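Local atomic coordinates of S-adenosylmethionine-dependent methyltransferase (Clostridium acetobutylicum, PDB entry 1Y8C), a protein that probably transfers methyl groups from S-adenosylmethionine to an acceptor that is not identified. Residues K21-F26 and V223-N228; I139-S144 and T235-Y240. All coordinates share one frame; numbering follows the deposited sequence.

Interaction 1 of 2, residues K21-F26 and V223-N228; sequences KKWSDF and VDCYSN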
loop_
_atom_site.group_PDB
_atom_site.type_symbol
_atom_site.label_atom_id
_atom_site.label_comp_id
_atom_site.label_asym_id
_atom_site.label_seq_id
_atom_site.Cartn_x
_atom_site.Cartn_y
_atom_site.Cartn_z
ATOM N N LYS A 21 3.913 -10.746 -7.194
ATOM C CA LYS A 21 5.235 -11.364 -7.296
ATOM C C LYS A 21 6.289 -10.347 -7.717
ATOM O O LYS A 21 7.361 -10.276 -7.104
ATOM C CB LYS A 21 5.210 -12.538 -8.288
ATOM C CG LYS A 21 4.398 -13.747 -7.795
ATOM C CD LYS A 21 3.897 -14.644 -8.949
ATOM C CE LYS A 21 2.881 -15.713 -8.474
ATOM N NZ LYS A 21 3.403 -16.654 -7.411
ATOM N N LYS A 22 5.993 -9.549 -8.742
ATOM C CA LYS A 22 6.967 -8.567 -9.186
ATOM C C LYS A 22 7.396 -7.669 -8.023
ATOM O O LYS A 22 8.588 -7.528 -7.743
ATOM C CB LYS A 22 6.407 -7.702 -10.308
ATOM C CG LYS A 22 7.340 -6.558 -10.659
ATOM C CD LYS A 22 6.700 -5.563 -11.594
ATOM C CE LYS A 22 7.644 -4.394 -11.843
ATOM N NZ LYS A 22 7.030 -3.329 -12.681
ATOM N N TRP A 23 6.422 -7.074 -7.343
ATOM C CA TRP A 23 6.723 -6.191 -6.226
ATOM C C TRP A 23 7.445 -6.934 -5.106
ATOM O O TRP A 23 8.491 -6.481 -4.624
ATOM C CB TRP A 23 5.442 -5.540 -5.685
ATOM C CG TRP A 23 4.795 -4.560 -6.626
ATOM C CD1 TRP A 23 5.053 -4.404 -7.959
ATOM C CD2 TRP A 23 3.736 -3.643 -6.316
ATOM N NE1 TRP A 23 4.219 -3.451 -8.498
ATOM C CE2 TRP A 23 3.398 -2.967 -7.510
ATOM C CE3 TRP A 23 3.033 -3.327 -5.140
ATOM C CZ2 TRP A 23 2.393 -1.995 -7.570
ATOM C CZ3 TRP A 23 2.030 -2.361 -5.195
ATOM C CH2 TRP A 23 1.721 -1.706 -6.405
ATOM N N SER A 24 6.907 -8.073 -4.686
ATOM C CA SER A 24 7.562 -8.811 -3.618
ATOM C C SER A 24 9.005 -9.147 -3.997
ATOM O O SER A 24 9.913 -8.944 -3.196
ATOM C CB SER A 24 6.767 -10.076 -3.245
ATOM O OG SER A 24 6.382 -10.822 -4.378
ATOM N N ASP A 25 9.232 -9.628 -5.217
ATOM C CA ASP A 25 10.597 -9.958 -5.640
ATOM C C ASP A 25 11.468 -8.716 -5.606
ATOM O O ASP A 25 12.604 -8.761 -5.126
ATOM C CB ASP A 25 10.611 -10.543 -7.052
ATOM C CG ASP A 25 9.896 -11.883 -7.132
ATOM O OD1 ASP A 25 9.391 -12.356 -6.075
ATOM O OD2 ASP A 25 9.836 -12.462 -8.243
ATOM N N PHE A 26 10.946 -7.607 -6.123
ATOM C CA PHE A 26 11.709 -6.371 -6.116
ATOM C C PHE A 26 12.092 -6.030 -4.680
ATOM O O PHE A 26 13.221 -5.614 -4.415
ATOM C CB PHE A 26 10.901 -5.206 -6.686
ATOM C CG PHE A 26 11.620 -3.880 -6.596
ATOM C CD1 PHE A 26 12.640 -3.562 -7.487
ATOM C CD2 PHE A 26 11.275 -2.951 -5.624
ATOM C CE1 PHE A 26 13.316 -2.340 -7.411
ATOM C CE2 PHE A 26 11.944 -1.720 -5.532
ATOM C CZ PHE A 26 12.962 -1.416 -6.434
ATOM N N VAL A 223 12.600 5.055 -6.858
ATOM C CA VAL A 223 12.415 4.523 -8.201
ATOM C C VAL A 223 10.982 4.575 -8.729
ATOM O O VAL A 223 10.053 5.016 -8.046
ATOM C CB VAL A 223 12.878 3.069 -8.275
ATOM C CG1 VAL A 223 14.308 2.961 -7.781
ATOM C CG2 VAL A 223 11.932 2.179 -7.458
ATOM N N ASP A 224 10.821 4.094 -9.959
ATOM C CA ASP A 224 9.529 4.066 -10.626
ATOM C C ASP A 224 8.848 2.715 -10.473
ATOM O O ASP A 224 9.345 1.692 -10.933
ATOM C CB ASP A 224 9.695 4.373 -12.114
ATOM C CG ASP A 224 8.367 4.572 -12.823
ATOM O OD1 ASP A 224 7.458 3.719 -12.676
ATOM O OD2 ASP A 224 8.237 5.584 -13.552
ATOM N N CYS A 225 7.697 2.736 -9.819
ATOM C CA CYS A 225 6.892 1.553 -9.600
ATOM C C CYS A 225 7.631 0.222 -9.481
ATOM O O CYS A 225 7.602 -0.600 -10.395
ATOM C CB CYS A 225 5.851 1.456 -10.700
ATOM S SG CYS A 225 4.568 0.248 -10.374
ATOM N N TYR A 226 8.272 0.023 -8.331
ATOM C CA TYR A 226 9.013 -1.195 -7.993
ATOM C C TYR A 226 9.942 -1.770 -9.074
ATOM O O TYR A 226 9.785 -2.902 -9.523
ATOM C CB TYR A 226 8.026 -2.276 -7.517
ATOM C CG TYR A 226 7.248 -1.883 -6.275
ATOM C CD1 TYR A 226 6.119 -1.059 -6.362
ATOM C CD2 TYR A 226 7.672 -2.288 -5.007
ATOM C CE1 TYR A 226 5.436 -0.645 -5.216
ATOM C CE2 TYR A 226 7.002 -1.875 -3.856
ATOM C CZ TYR A 226 5.890 -1.053 -3.959
ATOM O OH TYR A 226 5.265 -0.615 -2.807
ATOM N N SER A 227 10.934 -0.983 -9.463
ATOM C CA SER A 227 11.894 -1.408 -10.459
ATOM C C SER A 227 13.069 -0.455 -10.370
ATOM O O SER A 227 12.991 0.581 -9.706
ATOM C CB SER A 227 11.283 -1.345 -11.862
ATOM O OG SER A 227 11.151 0.002 -12.300
ATOM N N ASN A 228 14.158 -0.801 -11.044
ATOM C CA ASN A 228 15.346 0.038 -11.034
ATOM C C ASN A 228 15.143 1.329 -11.811
ATOM O O ASN A 228 15.904 2.271 -11.637
ATOM C CB ASN A 228 16.523 -0.722 -11.631
ATOM C CG ASN A 228 16.970 -1.880 -10.763
ATOM O OD1 ASN A 228 17.547 -2.850 -11.261
ATOM N ND2 ASN A 228 16.725 -1.779 -9.459
#
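Residues 21-26 are part of helix 20-32. Residues 223-228 take the end of edge strand 217-224 and the turn that follows. Cys-225 and Tyr-226 both have positive phi, and this bend brings the turn against the helix. The backbones come nearest at Trp-23 and Tyr-226, whose CA atoms are 5.8 Å apart. No hydrogen bond joins the two segments. Within the turn, Ser-227 OG donates to Asp-224 O at 2.8 Å, in the carbonyl plane.

Tyr-226 carries the contact. Its CG is anti to the carbonyl carbon (chi1 -61°), and its ring lies over one face of the Trp-23 indole. The pair is an offset stack with planes at 12°; the Trp-23 five-membered ring and the Tyr-226 ring have centroids 4.0 Å apart. Tyr-226 CD1 sits over the indole, 3.5 Å from Trp-23 CD2. Each CB also rests over the partner's ring face as a CH-pi contact. Cys-225 SG meets the indole obliquely, 4.2 Å from Trp-23 NE1.

Phe-26 crosses Tyr-226 at about a right angle. Its CG is anti to the backbone N (chi1 175°), which lays one ring face on the Tyr-226 to Ser-227 peptide. Phe-26 CE1 is 3.4 Å from Ser-227 N. Phe-26 CZ also reaches Val-223 CG2, at 3.9 Å. On the exposed side, the extended Lys-22 chain brings CE within 3.5 Å of Tyr-226 O.

Aromatic packing thus joins an N-terminal helix to the antiparallel edge of the Rossmann-like methyltransferase sheet.

Interaction 2 of 2, residues I139-S144 and T235-Y240; sequences IFDINS and TERITY
Antiparallel pairing of strands 136-143 and 237-244 belongs to the Rossmann-like methyltransferase sheet, where 237-244 is inserted between 136-143 and 217-224, antiparallel to both. The axes of the short segments approach to 4.7 Å at 159°. Phe-140 with Tyr-240 and Ile-142 with Ile-238 are hydrogen-bonded pairs; Asp-141 with Thr-239 and Asn-143 with Arg-237 are non-hydrogen-bonded.

Beyond the ladder, Ser-144 N donates to Glu-236 O at 2.9 Å, nearly straight at 173° but from above the carbonyl plane. Ser-144 OG donates to Thr-235 O at 2.6 Å, on a lone pair. Ser-144 also N-caps helix 145-152.

On one face, Arg-237 is bent at chi3 (-64°). Its NH1 forms a bent salt bridge with Asp-141 OD1 at 2.8 Å. The oxygen lies in the guanidinium plane, whereas NH1 meets it from above the carboxylate plane. Asp-141 OD2 hydrogen-bonds the hydroxyl of Tyr-226. Asn-143 OD1 lies over the guanidinium face without a hydrogen bond to it, while ND2 hydrogen-bonds Glu-200.

On the other face, Tyr-240 CB packs over the Phe-140 ring, 3.5 Å from CE2. The two rings are nearly parallel but barely overlap. Ile-142 CD1 meets the Tyr-240 ring edge.

Salt bridges from Asp-110 and Asp-17 probably also stabilise the Arg-237 charge. Helix 205-214 covers the Ile-142 and Tyr-240 face, while Trp-23 of helix 20-32 packs on the Asp-141 and Arg-237 face. Strand 104-107 flanks 136-143.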
loop_
_atom_site.group_PDB
_atom_site.type_symbol
_atom_site.label_atom_id
_atom_site.label_comp_id
_atom_site.label_asym_id
_atom_site.label_seq_id
_atom_site.Cartn_x
_atom_site.Cartn_y
_atom_site.Cartn_z
ATOM N N ILE A 139 9.950 0.247 3.073
ATOM C CA ILE A 139 9.537 0.390 1.681
ATOM C C ILE A 139 8.043 0.707 1.544
ATOM O O ILE A 139 7.195 -0.002 2.087
ATOM C CB ILE A 139 9.875 -0.909 0.894
ATOM C CG1 ILE A 139 11.380 -1.160 0.960
ATOM C CG2 ILE A 139 9.429 -0.793 -0.541
ATOM C CD1 ILE A 139 11.845 -2.414 0.246
ATOM N N PHE A 140 7.725 1.777 0.822
ATOM C CA PHE A 140 6.334 2.169 0.618
ATOM C C PHE A 140 6.185 2.877 -0.721
ATOM O O PHE A 140 7.157 3.404 -1.260
ATOM C CB PHE A 140 5.875 3.105 1.737
ATOM C CG PHE A 140 6.474 4.489 1.666
ATOM C CD1 PHE A 140 5.769 5.540 1.091
ATOM C CD2 PHE A 140 7.737 4.747 2.192
ATOM C CE1 PHE A 140 6.312 6.827 1.048
ATOM C CE2 PHE A 140 8.288 6.044 2.150
ATOM C CZ PHE A 140 7.576 7.081 1.580
ATOM N N ASP A 141 4.972 2.892 -1.267
ATOM C CA ASP A 141 4.761 3.576 -2.531
ATOM C C ASP A 141 3.610 4.539 -2.433
ATOM O O ASP A 141 2.798 4.465 -1.515
ATOM C CB ASP A 141 4.479 2.582 -3.656
ATOM C CG ASP A 141 3.140 1.894 -3.507
ATOM O OD1 ASP A 141 2.092 2.556 -3.685
ATOM O OD2 ASP A 141 3.136 0.683 -3.210
ATOM N N ILE A 142 3.548 5.449 -3.393
ATOM C CA ILE A 142 2.473 6.419 -3.436
ATOM C C ILE A 142 2.096 6.666 -4.882
ATOM O O ILE A 142 2.867 6.372 -5.800
ATOM C CB ILE A 142 2.895 7.767 -2.833
ATOM C CG1 ILE A 142 3.939 8.438 -3.734
ATOM C CG2 ILE A 142 3.428 7.556 -1.420
ATOM C CD1 ILE A 142 4.280 9.862 -3.330
ATOM N N ASN A 143 0.890 7.177 -5.086
ATOM C CA ASN A 143 0.468 7.513 -6.426
ATOM C C ASN A 143 1.106 8.874 -6.579
ATOM O O ASN A 143 1.114 9.676 -5.637
ATOM C CB ASN A 143 -1.050 7.600 -6.537
ATOM C CG ASN A 143 -1.689 6.247 -6.827
ATOM O OD1 ASN A 143 -1.183 5.471 -7.636
ATOM N ND2 ASN A 143 -2.809 5.964 -6.176
ATOM N N SER A 144 1.677 9.115 -7.751
ATOM C CA SER A 144 2.362 10.366 -8.021
ATOM C C SER A 144 1.384 11.519 -8.092
ATOM O O SER A 144 0.185 11.335 -8.307
ATOM C CB SER A 144 3.107 10.271 -9.333
ATOM O OG SER A 144 2.186 10.165 -10.397
ATOM N N THR A 235 5.850 9.598 -14.270
ATOM C CA THR A 235 5.737 8.398 -13.448
ATOM C C THR A 235 4.412 8.397 -12.688
ATOM O O THR A 235 3.996 9.417 -12.167
ATOM C CB THR A 235 6.885 8.325 -12.448
ATOM O OG1 THR A 235 8.128 8.304 -13.161
ATOM C CG2 THR A 235 6.768 7.065 -11.590
ATOM N N GLU A 236 3.747 7.254 -12.627
ATOM C CA GLU A 236 2.474 7.202 -11.942
ATOM C C GLU A 236 2.547 6.635 -10.534
ATOM O O GLU A 236 1.690 6.919 -9.702
ATOM C CB GLU A 236 1.476 6.395 -12.759
ATOM C CG GLU A 236 1.277 6.916 -14.158
ATOM C CD GLU A 236 0.013 6.379 -14.800
ATOM O OE1 GLU A 236 -0.517 5.352 -14.310
ATOM O OE2 GLU A 236 -0.451 6.985 -15.795
ATOM N N ARG A 237 3.562 5.828 -10.261
ATOM C CA ARG A 237 3.697 5.223 -8.941
ATOM C C ARG A 237 5.148 5.252 -8.486
ATOM O O ARG A 237 6.013 4.630 -9.089
ATOM C CB ARG A 237 3.183 3.773 -8.961
ATOM C CG ARG A 237 3.170 3.128 -7.582
ATOM C CD ARG A 237 2.628 1.704 -7.593
ATOM N NE ARG A 237 1.227 1.625 -7.980
ATOM C CZ ARG A 237 0.191 1.869 -7.178
ATOM N NH1 ARG A 237 0.380 2.216 -5.912
ATOM N NH2 ARG A 237 -1.054 1.768 -7.646
ATOM N N ILE A 238 5.406 5.976 -7.409
ATOM C CA ILE A 238 6.749 6.097 -6.893
ATOM C C ILE A 238 7.030 5.182 -5.711
ATOM O O ILE A 238 6.285 5.165 -4.729
ATOM C CB ILE A 238 7.032 7.560 -6.493
ATOM C CG1 ILE A 238 6.926 8.452 -7.739
ATOM C CG2 ILE A 238 8.390 7.657 -5.824
ATOM C CD1 ILE A 238 6.998 9.951 -7.495
ATOM N N THR A 239 8.103 4.403 -5.807
ATOM C CA THR A 239 8.454 3.522 -4.705
ATOM C C THR A 239 9.660 4.050 -3.951
ATOM O O THR A 239 10.743 4.166 -4.506
ATOM C CB THR A 239 8.758 2.103 -5.181
ATOM O OG1 THR A 239 7.566 1.505 -5.721
ATOM C CG2 THR A 239 9.253 1.264 -4.003
ATOM N N TYR A 240 9.451 4.393 -2.687
ATOM C CA TYR A 240 10.520 4.895 -1.841
ATOM C C TYR A 240 11.123 3.774 -1.001
ATOM O O TYR A 240 10.436 2.838 -0.571
ATOM C CB TYR A 240 10.013 5.962 -0.876
ATOM C CG TYR A 240 9.824 7.341 -1.464
ATOM C CD1 TYR A 240 8.604 7.720 -2.033
ATOM C CD2 TYR A 240 10.851 8.282 -1.416
ATOM C CE1 TYR A 240 8.405 9.001 -2.532
ATOM C CE2 TYR A 240 10.669 9.570 -1.913
ATOM C CZ TYR A 240 9.439 9.921 -2.468
ATOM O OH TYR A 240 9.261 11.201 -2.934
#

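How the interactions relate
Interactions 1 and 2 have centres 10 Å apart and touch directly. The hydroxyl of Tyr-226 probably hydrogen-bonds Asp-141, with OH and OD2 2.5 Å apart. Tyr-226 thus links the aromatic stack to the carboxylate of the salt bridge, and its hydroxyl and Arg-237 use different oxygens of Asp-141. Beside it, Trp-23 CZ2 packs 3.7 Å from Arg-237 CD. The backbones meet too: Cys-225 N lies 2.6 Å from Arg-237 O, a probable hydrogen bond. Strands 217-224 and 237-244 are consecutive and adjacent in the sheet, so residues 223-228 connect helix 20-32 to the strand pair of interaction 2.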